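Side-chain contact in type II restriction enzyme AgeI (PDB 5DWA), which recognises the double-stranded DNA sequence 5'-ACCGGT-3' and cleaves it after the first A, as a PD-(D/E)XK nuclease that dimerizes to cut: residues 106-111 and 271-276. Numbering follows the deposited sequence. Where two conformers were deposited one is given.
Sequences PVLARH and DYLVAQ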
loop_
_atom_site.group_PDB
_atom_site.type_symbol
_atom_site.label_atom_id
_atom_site.label_comp_id
_atom_site.label_asym_id
_atom_site.label_seq_id
_atom_site.Cartn_x
_atom_site.Cartn_y
_atom_site.Cartn_z
ATOM N N PRO A 106 -4.902 14.748 26.794
ATOM C CA PRO A 106 -5.366 15.555 27.933
ATOM C C PRO A 106 -6.683 15.059 28.546
ATOM O O PRO A 106 -6.810 15.011 29.771
ATOM C CB PRO A 106 -5.543 16.949 27.320
ATOM C CG PRO A 106 -4.576 16.982 26.192
ATOM C CD PRO A 106 -4.587 15.588 25.623
ATOM N N VAL A 107 -7.644 14.689 27.708
ATOM C CA VAL A 107 -8.939 14.233 28.188
ATOM C C VAL A 107 -8.843 12.837 28.794
ATOM O O VAL A 107 -9.461 12.545 29.817
ATOM C CB VAL A 107 -9.981 14.249 27.048
ATOM C CG1 VAL A 107 -11.303 13.650 27.509
ATOM C CG2 VAL A 107 -10.176 15.671 26.546
ATOM N N LEU A 108 -8.048 11.976 28.172
ATOM C CA LEU A 108 -7.905 10.606 28.643
ATOM C C LEU A 108 -7.136 10.525 29.968
ATOM O O LEU A 108 -7.375 9.621 30.768
ATOM C CB LEU A 108 -7.223 9.756 27.575
ATOM C CG LEU A 108 -8.084 9.479 26.347
ATOM C CD1 LEU A 108 -7.259 8.765 25.301
ATOM C CD2 LEU A 108 -9.302 8.656 26.745
ATOM N N ALA A 109 -6.235 11.476 30.200
ATOM C CA ALA A 109 -5.422 11.481 31.419
ATOM C C ALA A 109 -6.280 11.559 32.678
ATOM O O ALA A 109 -5.907 11.016 33.716
ATOM C CB ALA A 109 -4.428 12.620 31.393
ATOM N N ARG A 110 -7.426 12.224 32.569
ATOM C CA ARG A 110 -8.361 12.341 33.683
ATOM C C ARG A 110 -8.909 10.980 34.112
ATOM O O ARG A 110 -9.403 10.829 35.233
ATOM C CB ARG A 110 -9.517 13.272 33.310
ATOM C CG ARG A 110 -9.087 14.539 32.600
ATOM C CD ARG A 110 -10.159 15.622 32.682
ATOM N NE ARG A 110 -11.239 15.439 31.715
ATOM C CZ ARG A 110 -12.386 14.822 31.977
ATOM N NH1 ARG A 110 -12.621 14.315 33.179
ATOM N NH2 ARG A 110 -13.308 14.712 31.033
ATOM N N HIS A 111 -8.816 9.992 33.222
ATOM C CA HIS A 111 -9.308 8.646 33.493
ATOM C C HIS A 111 -8.179 7.617 33.563
ATOM O O HIS A 111 -8.421 6.410 33.492
ATOM C CB HIS A 111 -10.324 8.240 32.420
ATOM C CG HIS A 111 -11.443 9.219 32.261
ATOM N ND1 HIS A 111 -12.575 9.184 33.045
ATOM C CD2 HIS A 111 -11.598 10.268 31.419
ATOM C CE1 HIS A 111 -13.384 10.166 32.690
ATOM N NE2 HIS A 111 -12.815 10.838 31.704
ATOM N N ASP A 271 -15.410 8.228 25.550
ATOM C CA ASP A 271 -16.451 7.492 26.268
ATOM C C ASP A 271 -16.265 5.990 26.081
ATOM O O ASP A 271 -16.429 5.205 27.021
ATOM C CB ASP A 271 -17.845 7.908 25.795
ATOM C CG ASP A 271 -18.233 9.297 26.263
ATOM O OD1 ASP A 271 -17.587 9.825 27.194
ATOM O OD2 ASP A 271 -19.196 9.859 25.701
ATOM N N TYR A 272 -15.916 5.600 24.860
ATOM C CA TYR A 272 -15.692 4.201 24.523
ATOM C C TYR A 272 -14.518 3.614 25.299
ATOM O O TYR A 272 -14.643 2.559 25.914
ATOM C CB TYR A 272 -15.460 4.051 23.017
ATOM C CG TYR A 272 -15.032 2.669 22.594
ATOM C CD1 TYR A 272 -15.955 1.633 22.493
ATOM C CD2 TYR A 272 -13.705 2.397 22.286
ATOM C CE1 TYR A 272 -15.566 0.367 22.107
ATOM C CE2 TYR A 272 -13.308 1.136 21.899
ATOM C CZ TYR A 272 -14.241 0.125 21.807
ATOM O OH TYR A 272 -13.849 -1.134 21.422
ATOM N N LEU A 273 -13.380 4.299 25.274
ATOM C CA LEU A 273 -12.212 3.835 26.014
ATOM C C LEU A 273 -12.488 3.758 27.512
ATOM O O LEU A 273 -12.110 2.786 28.163
ATOM C CB LEU A 273 -11.010 4.743 25.758
ATOM C CG LEU A 273 -10.415 4.655 24.353
ATOM C CD1 LEU A 273 -9.114 5.437 24.298
ATOM C CD2 LEU A 273 -10.200 3.204 23.930
ATOM N N VAL A 274 -13.150 4.776 28.053
ATOM C CA VAL A 274 -13.422 4.814 29.488
ATOM C C VAL A 274 -14.322 3.650 29.895
ATOM O O VAL A 274 -14.067 2.976 30.894
ATOM C CB VAL A 274 -14.066 6.153 29.905
ATOM C CG1 VAL A 274 -14.602 6.073 31.331
ATOM C CG2 VAL A 274 -13.057 7.279 29.782
ATOM N N ALA A 275 -15.356 3.398 29.098
ATOM C CA ALA A 275 -16.285 2.305 29.365
ATOM C C ALA A 275 -15.608 0.943 29.234
ATOM O O ALA A 275 -15.814 0.054 30.060
ATOM C CB ALA A 275 -17.478 2.394 28.432
ATOM N N GLN A 276 -14.801 0.777 28.190
ATOM C CA GLN A 276 -14.110 -0.487 27.955
ATOM C C GLN A 276 -13.051 -0.803 29.009
ATOM O O GLN A 276 -12.751 -1.974 29.258
ATOM C CB GLN A 276 -13.451 -0.481 26.573
ATOM C CG GLN A 276 -14.428 -0.509 25.418
ATOM C CD GLN A 276 -15.215 -1.796 25.362
ATOM O OE1 GLN A 276 -14.670 -2.880 25.575
ATOM N NE2 GLN A 276 -16.507 -1.686 25.083
#
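His111 and Val274 form the main touch between segments 106-111 and 271-276: a methyl group set over the face of an imidazole. The evidence for a CH-pi contact is direct, since Val274 CG2 lies 3.7 Å from the centroid of the His111 ring and only 16° off its normal. Followed outward, the histidine starts with CB, which is 3.9 Å from Val274 CG2. Its CG makes the tightest approach, 3.5 Å to the same methyl, and CD2 comes next at 3.7 Å from Val274 CG2. ND1 is 3.8 Å from Val274 CG2 and is the one ring atom that in addition comes near Val274 CG1, at 4.1 Å. The far atoms CE1 and NE2 lie a little farther from CG2, so the methyl is displaced from the ring centre toward the CG side. On the valine, chi1 of 168° sets CG1 anti to the backbone N and turns CG2 back beside that N, where it faces the imidazole.

A second, thinner contact joins two buried leucines. Leu273 CD1 meets Leu108 CD1 at 3.9 Å and Leu108 CD2 at nearly the same separation, so one methyl faces the fork of the other side chain, and the two side chains cross at about a right angle. Ile113 of strand 113-117 touches both Leu108 and Val274, while Leu191 of strand 191-196 lies against Leu273. Together the two contacts join segment 106-111, which lies on helix 84-109, to helix 268-277, against strands 113-117 and 191-196 of the mixed sheet.

Between the segments, then, cohesion is dispersive, with a CH-pi component and no polar bond. His111 NE2 is buried by the contact without a hydrogen-bonding partner in the model, a possible cost to a charged imidazole, although the carboxylate of Asp271, with OD1 6.6 Å from His111 NE2, could act the other way.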